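Local coordinates for insecticidal crystal protein Cry35Ab1 (Bacillus thuringiensis, PDB 4JP0) that forms one component of a binary insecticidal toxin active against western corn rootworm, needing its partner protein for maximal toxicity, at residues 68-73 / 77-82; 19-24 / 59-64. All coordinates share one frame; numbering follows the deposited sequence.

From the N terminus, strand 18-22 comes first, and its end, with the turn after it, is met some 35 residues later by the end of strand 56-61: this is contact 2, which closes a long loop containing strands 31-33 and 43-52. The chain then passes directly into strand 69-73, which folds back on strand 76-80 to close the short loop of contact 1. The two loops follow one another and neither encloses the other. Their centres lie about 10 Å apart, and backbone pairing of K68 with S61 and of W70 with I59 joins the hairpin of contact 1 to strand 56-61, all within the lectin-like beta-trefoil.

Contact 1. Residues 68-73 / 77-82; sequences KVWNVN and INVSTY
A chi1 of 177° in N71 carries its amide away from its own backbone N, a chi1 of 72° in N78 sets CG between the backbone N and the carbonyl carbon, and the two amides lie side by side on one face of a beta hairpin. Strands 69-73 and 76-80 form this hairpin in the ricin-B-type beta-trefoil domain. ND2 of N71 donates to OD1 of N78 at 3.2 Å, the amide planes turned 38° apart. Asparagine suits both places because one amide can offer an N-H and the other a carbonyl; OD1 of N71 is meanwhile taken by Q89.

Beneath these amides run the antiparallel backbone bonds. V69 and S80 form one hydrogen-bonded pair, with N of V69 2.9 Å from O of S80, and N71 and N78 form the next, with N of N71 2.8 Å from O of N78. The non-hydrogen-bonded pairs W70-V79 and V72-I77 turn apolar side chains to the other face. There CG2 of I77 comes within 4.0 Å of CB of W70, while CG1 of V79 approaches CD1 of W70 at 4.0 Å. W47 meets the W70 ring edge-to-face, and L123 and W91 pack on V72 and I77. Branched and aromatic residues suit this buried side of a strand pair.

At the hairpin's open end, the aliphatic part of K68 runs along the backbone of S80, and a bend at chi4 brings its ammonium round to T81. NZ donates to OG1 of T81 at 3.0 Å and to a water, also 3.0 Å from NZ, that accepts N-H of T81 as well.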
loop_
_atom_site.group_PDB
_atom_site.type_symbol
_atom_site.label_atom_id
_atom_site.label_comp_id
_atom_site.label_asym_id
_atom_site.label_seq_id
_atom_site.Cartn_x
_atom_site.Cartn_y
_atom_site.Cartn_z
ATOM N N LYS A 68 7.336 -20.308 -1.952
ATOM C CA LYS A 68 8.518 -19.779 -1.277
ATOM C C LYS A 68 9.438 -19.136 -2.354
ATOM O O LYS A 68 9.242 -19.319 -3.566
ATOM C CB LYS A 68 9.234 -20.880 -0.527
ATOM C CG LYS A 68 8.480 -21.358 0.753
ATOM C CD LYS A 68 9.221 -22.524 1.344
ATOM C CE LYS A 68 8.371 -23.273 2.389
ATOM N NZ LYS A 68 8.171 -22.517 3.636
ATOM N N VAL A 69 10.430 -18.370 -1.915
ATOM C CA VAL A 69 11.242 -17.590 -2.814
ATOM C C VAL A 69 12.722 -17.907 -2.692
ATOM O O VAL A 69 13.190 -18.425 -1.670
ATOM C CB VAL A 69 11.060 -16.068 -2.516
ATOM C CG1 VAL A 69 9.543 -15.690 -2.536
ATOM C CG2 VAL A 69 11.634 -15.715 -1.157
ATOM N N TRP A 70 13.485 -17.563 -3.721
ATOM C CA TRP A 70 14.914 -17.854 -3.659
ATOM C C TRP A 70 15.529 -17.179 -2.436
ATOM O O TRP A 70 15.288 -15.985 -2.152
ATOM C CB TRP A 70 15.643 -17.431 -4.937
ATOM C CG TRP A 70 15.433 -18.311 -6.142
ATOM C CD1 TRP A 70 14.420 -19.218 -6.382
ATOM C CD2 TRP A 70 16.256 -18.323 -7.290
ATOM N NE1 TRP A 70 14.583 -19.779 -7.637
ATOM C CE2 TRP A 70 15.712 -19.250 -8.203
ATOM C CE3 TRP A 70 17.420 -17.641 -7.640
ATOM C CZ2 TRP A 70 16.298 -19.513 -9.435
ATOM C CZ3 TRP A 70 17.991 -17.900 -8.875
ATOM C CH2 TRP A 70 17.425 -18.824 -9.746
ATOM N N ASN A 71 16.378 -17.928 -1.754
ATOM C CA ASN A 71 16.891 -17.516 -0.489
ATOM C C ASN A 71 18.314 -18.004 -0.380
ATOM O O ASN A 71 18.589 -19.153 -0.651
ATOM C CB ASN A 71 16.009 -18.170 0.581
ATOM C CG ASN A 71 16.465 -17.886 2.001
ATOM O OD1 ASN A 71 16.056 -16.874 2.602
ATOM N ND2 ASN A 71 17.237 -18.819 2.591
ATOM N N VAL A 72 19.231 -17.105 -0.040
ATOM C CA VAL A 72 20.631 -17.465 -0.011
ATOM C C VAL A 72 21.097 -17.793 1.393
ATOM O O VAL A 72 20.909 -17.001 2.330
ATOM C CB VAL A 72 21.495 -16.313 -0.547
ATOM C CG1 VAL A 72 23.000 -16.654 -0.482
ATOM C CG2 VAL A 72 21.059 -15.962 -1.969
ATOM N N ASN A 73 21.709 -18.956 1.538
ATOM C CA ASN A 73 22.312 -19.333 2.820
ATOM C C ASN A 73 23.679 -19.912 2.529
ATOM O O ASN A 73 23.782 -20.883 1.796
ATOM C CB ASN A 73 21.506 -20.415 3.488
ATOM C CG ASN A 73 20.195 -19.939 4.019
ATOM O OD1 ASN A 73 19.138 -20.564 3.765
ATOM N ND2 ASN A 73 20.228 -18.867 4.819
ATOM N N ILE A 77 21.501 -21.761 -2.697
ATOM C CA ILE A 77 20.186 -21.182 -2.835
ATOM C C ILE A 77 19.166 -22.257 -2.535
ATOM O O ILE A 77 19.278 -23.385 -3.039
ATOM C CB ILE A 77 19.895 -20.709 -4.296
ATOM C CG1 ILE A 77 20.978 -19.764 -4.832
ATOM C CG2 ILE A 77 18.530 -20.063 -4.314
ATOM C CD1 ILE A 77 21.283 -18.628 -3.903
ATOM N N ASN A 78 18.180 -21.913 -1.725
ATOM C CA ASN A 78 17.037 -22.760 -1.543
ATOM C C ASN A 78 15.807 -21.871 -1.630
ATOM O O ASN A 78 15.932 -20.683 -1.956
ATOM C CB ASN A 78 17.109 -23.533 -0.188
ATOM C CG ASN A 78 16.878 -22.636 0.990
ATOM O OD1 ASN A 78 16.792 -21.423 0.846
ATOM N ND2 ASN A 78 16.748 -23.228 2.180
ATOM N N VAL A 79 14.611 -22.439 -1.460
ATOM C CA VAL A 79 13.440 -21.576 -1.397
ATOM C C VAL A 79 12.963 -21.527 0.041
ATOM O O VAL A 79 12.908 -22.579 0.724
ATOM C CB VAL A 79 12.291 -21.982 -2.363
ATOM C CG1 VAL A 79 12.637 -21.630 -3.802
ATOM C CG2 VAL A 79 11.893 -23.525 -2.207
ATOM N N SER A 80 12.658 -20.309 0.515
ATOM C CA SER A 80 12.181 -20.145 1.885
ATOM C C SER A 80 11.013 -19.171 1.912
ATOM O O SER A 80 10.793 -18.407 0.969
ATOM C CB SER A 80 13.280 -19.571 2.799
ATOM O OG SER A 80 14.460 -20.349 2.807
ATOM N N THR A 81 10.275 -19.181 3.005
ATOM C CA THR A 81 9.179 -18.235 3.143
ATOM C C THR A 81 9.646 -16.777 2.948
ATOM O O THR A 81 10.593 -16.318 3.597
ATOM C CB THR A 81 8.565 -18.397 4.539
ATOM O OG1 THR A 81 8.088 -19.738 4.682
ATOM C CG2 THR A 81 7.325 -17.513 4.701
ATOM N N TYR A 82 8.932 -16.030 2.108
ATOM C CA TYR A 82 9.291 -14.666 1.858
ATOM C C TYR A 82 9.289 -13.890 3.141
ATOM O O TYR A 82 8.390 -14.043 3.974
ATOM C CB TYR A 82 8.303 -13.998 0.885
ATOM C CG TYR A 82 8.549 -12.519 0.751
ATOM C CD1 TYR A 82 9.776 -12.035 0.264
ATOM C CD2 TYR A 82 7.577 -11.595 1.124
ATOM C CE1 TYR A 82 10.026 -10.673 0.134
ATOM C CE2 TYR A 82 7.817 -10.234 0.998
ATOM C CZ TYR A 82 9.042 -9.780 0.511
ATOM O OH TYR A 82 9.264 -8.436 0.371
HETATM O O HOH W 1 10.742 -21.593 4.826
#

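Contact 2. Residues 19-24 / 59-64; sequences AATYLS and ITSYAA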
loop_
_atom_site.group_PDB
_atom_site.type_symbol
_atom_site.label_atom_id
_atom_site.label_comp_id
_atom_site.label_asym_id
_atom_site.label_seq_id
_atom_site.Cartn_x
_atom_site.Cartn_y
_atom_site.Cartn_z
ATOM N N ALA A 19 17.305 -23.944 -13.776
ATOM C CA ALA A 19 17.185 -23.823 -12.336
ATOM C C ALA A 19 15.893 -24.533 -11.926
ATOM O O ALA A 19 14.826 -24.329 -12.560
ATOM C CB ALA A 19 17.132 -22.337 -11.944
ATOM N N ALA A 20 15.962 -25.324 -10.855
ATOM C CA ALA A 20 14.837 -26.199 -10.493
ATOM C C ALA A 20 14.741 -26.474 -8.999
ATOM O O ALA A 20 15.746 -26.499 -8.317
ATOM C CB ALA A 20 15.024 -27.535 -11.203
ATOM N N THR A 21 13.528 -26.699 -8.488
ATOM C CA THR A 21 13.377 -27.205 -7.123
ATOM C C THR A 21 12.631 -28.527 -7.201
ATOM O O THR A 21 11.917 -28.775 -8.193
ATOM C CB THR A 21 12.541 -26.267 -6.229
ATOM O OG1 THR A 21 11.402 -25.815 -6.945
ATOM C CG2 THR A 21 13.275 -25.017 -5.888
ATOM N N TYR A 22 12.740 -29.344 -6.143
ATOM C CA TYR A 22 12.008 -30.616 -6.084
ATOM C C TYR A 22 10.575 -30.231 -5.706
ATOM O O TYR A 22 10.392 -29.450 -4.793
ATOM C CB TYR A 22 12.562 -31.538 -4.973
ATOM C CG TYR A 22 13.865 -32.267 -5.239
ATOM C CD1 TYR A 22 14.107 -33.540 -4.682
ATOM C CD2 TYR A 22 14.866 -31.702 -5.996
ATOM C CE1 TYR A 22 15.299 -34.208 -4.903
ATOM C CE2 TYR A 22 16.067 -32.387 -6.229
ATOM C CZ TYR A 22 16.265 -33.625 -5.682
ATOM O OH TYR A 22 17.449 -34.286 -5.916
ATOM N N LEU A 23 9.570 -30.759 -6.389
ATOM C CA LEU A 23 8.192 -30.355 -6.114
ATOM C C LEU A 23 7.647 -30.798 -4.774
ATOM O O LEU A 23 6.764 -30.149 -4.211
ATOM C CB LEU A 23 7.236 -30.958 -7.162
ATOM C CG LEU A 23 7.137 -30.311 -8.515
ATOM C CD1 LEU A 23 6.229 -31.132 -9.403
ATOM C CD2 LEU A 23 6.628 -28.854 -8.399
ATOM N N SER A 24 8.146 -31.919 -4.289
ATOM C CA SER A 24 7.573 -32.544 -3.122
ATOM C C SER A 24 8.294 -32.211 -1.820
ATOM O O SER A 24 7.928 -32.749 -0.764
ATOM C CB SER A 24 7.467 -34.042 -3.357
ATOM O OG SER A 24 6.405 -34.278 -4.267
ATOM N N ILE A 59 12.481 -13.577 -6.438
ATOM C CA ILE A 59 12.269 -14.679 -7.394
ATOM C C ILE A 59 11.455 -15.783 -6.682
ATOM O O ILE A 59 11.933 -16.418 -5.690
ATOM C CB ILE A 59 13.628 -15.223 -7.858
ATOM C CG1 ILE A 59 14.488 -14.080 -8.445
ATOM C CG2 ILE A 59 13.404 -16.414 -8.839
ATOM C CD1 ILE A 59 15.931 -14.524 -8.925
ATOM N N THR A 60 10.248 -16.025 -7.196
ATOM C CA THR A 60 9.272 -16.854 -6.493
ATOM C C THR A 60 9.009 -18.150 -7.189
ATOM O O THR A 60 8.822 -18.164 -8.406
ATOM C CB THR A 60 7.943 -16.100 -6.433
ATOM O OG1 THR A 60 8.167 -14.808 -5.827
ATOM C CG2 THR A 60 6.907 -16.840 -5.545
ATOM N N SER A 61 9.001 -19.235 -6.431
ATOM C CA SER A 61 8.682 -20.537 -7.024
ATOM C C SER A 61 7.203 -20.474 -7.459
ATOM O O SER A 61 6.282 -20.275 -6.637
ATOM C CB SER A 61 8.904 -21.640 -5.998
ATOM O OG SER A 61 8.836 -22.896 -6.637
ATOM N N TYR A 62 6.960 -20.680 -8.743
ATOM C CA TYR A 62 5.612 -20.431 -9.250
ATOM C C TYR A 62 4.666 -21.578 -8.983
ATOM O O TYR A 62 4.718 -22.587 -9.659
ATOM C CB TYR A 62 5.652 -20.079 -10.743
ATOM C CG TYR A 62 4.290 -19.742 -11.327
ATOM C CD1 TYR A 62 3.678 -18.534 -11.041
ATOM C CD2 TYR A 62 3.619 -20.646 -12.140
ATOM C CE1 TYR A 62 2.428 -18.220 -11.580
ATOM C CE2 TYR A 62 2.395 -20.350 -12.676
ATOM C CZ TYR A 62 1.786 -19.154 -12.385
ATOM O OH TYR A 62 0.571 -18.839 -12.953
ATOM N N ALA A 63 3.822 -21.428 -7.959
ATOM C CA ALA A 63 2.829 -22.439 -7.600
ATOM C C ALA A 63 3.499 -23.777 -7.306
ATOM O O ALA A 63 2.957 -24.861 -7.620
ATOM C CB ALA A 63 1.813 -22.616 -8.705
ATOM N N ALA A 64 4.701 -23.691 -6.744
ATOM C CA ALA A 64 5.379 -24.867 -6.233
ATOM C C ALA A 64 6.053 -24.471 -4.922
ATOM O O ALA A 64 6.302 -23.285 -4.700
ATOM C CB ALA A 64 6.400 -25.358 -7.204
#
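CD2 of L23 meets CB of A64 at 3.7 Å, the one apolar touch between residues 19-24 and 59-64. With chi2 of the leucine at 176°, CD1 continues the chain away from CA and the other branch, CD2, turns to A64, whose small methyl receives it where the two backbones still stand apart. Beside this pair, OG1 of T21 and OG of S61 face each other at 3.9 Å, and no hydrogen bond crosses between the segments. Each hydroxyl instead bonds to OD1 of N65, so a single amide oxygen bridges the two side chains. Threonine and serine suit these buried places, being short enough to leave room for the amide between the strands and polar enough to hold it.

The segments are the ends of strands 18-22 and 56-61 of the beta-trefoil, which do not pair directly: both pair with strand 43-52, and S61 packs against N44 and W47 of that strand. In the next shell, N65 also donates through ND2 to O of Y22, which fixes its amide to the backbone as well as to the two hydroxyls. T21 is held in turn by backbone pairing with N44, and N of Y22 donates to OG of S28.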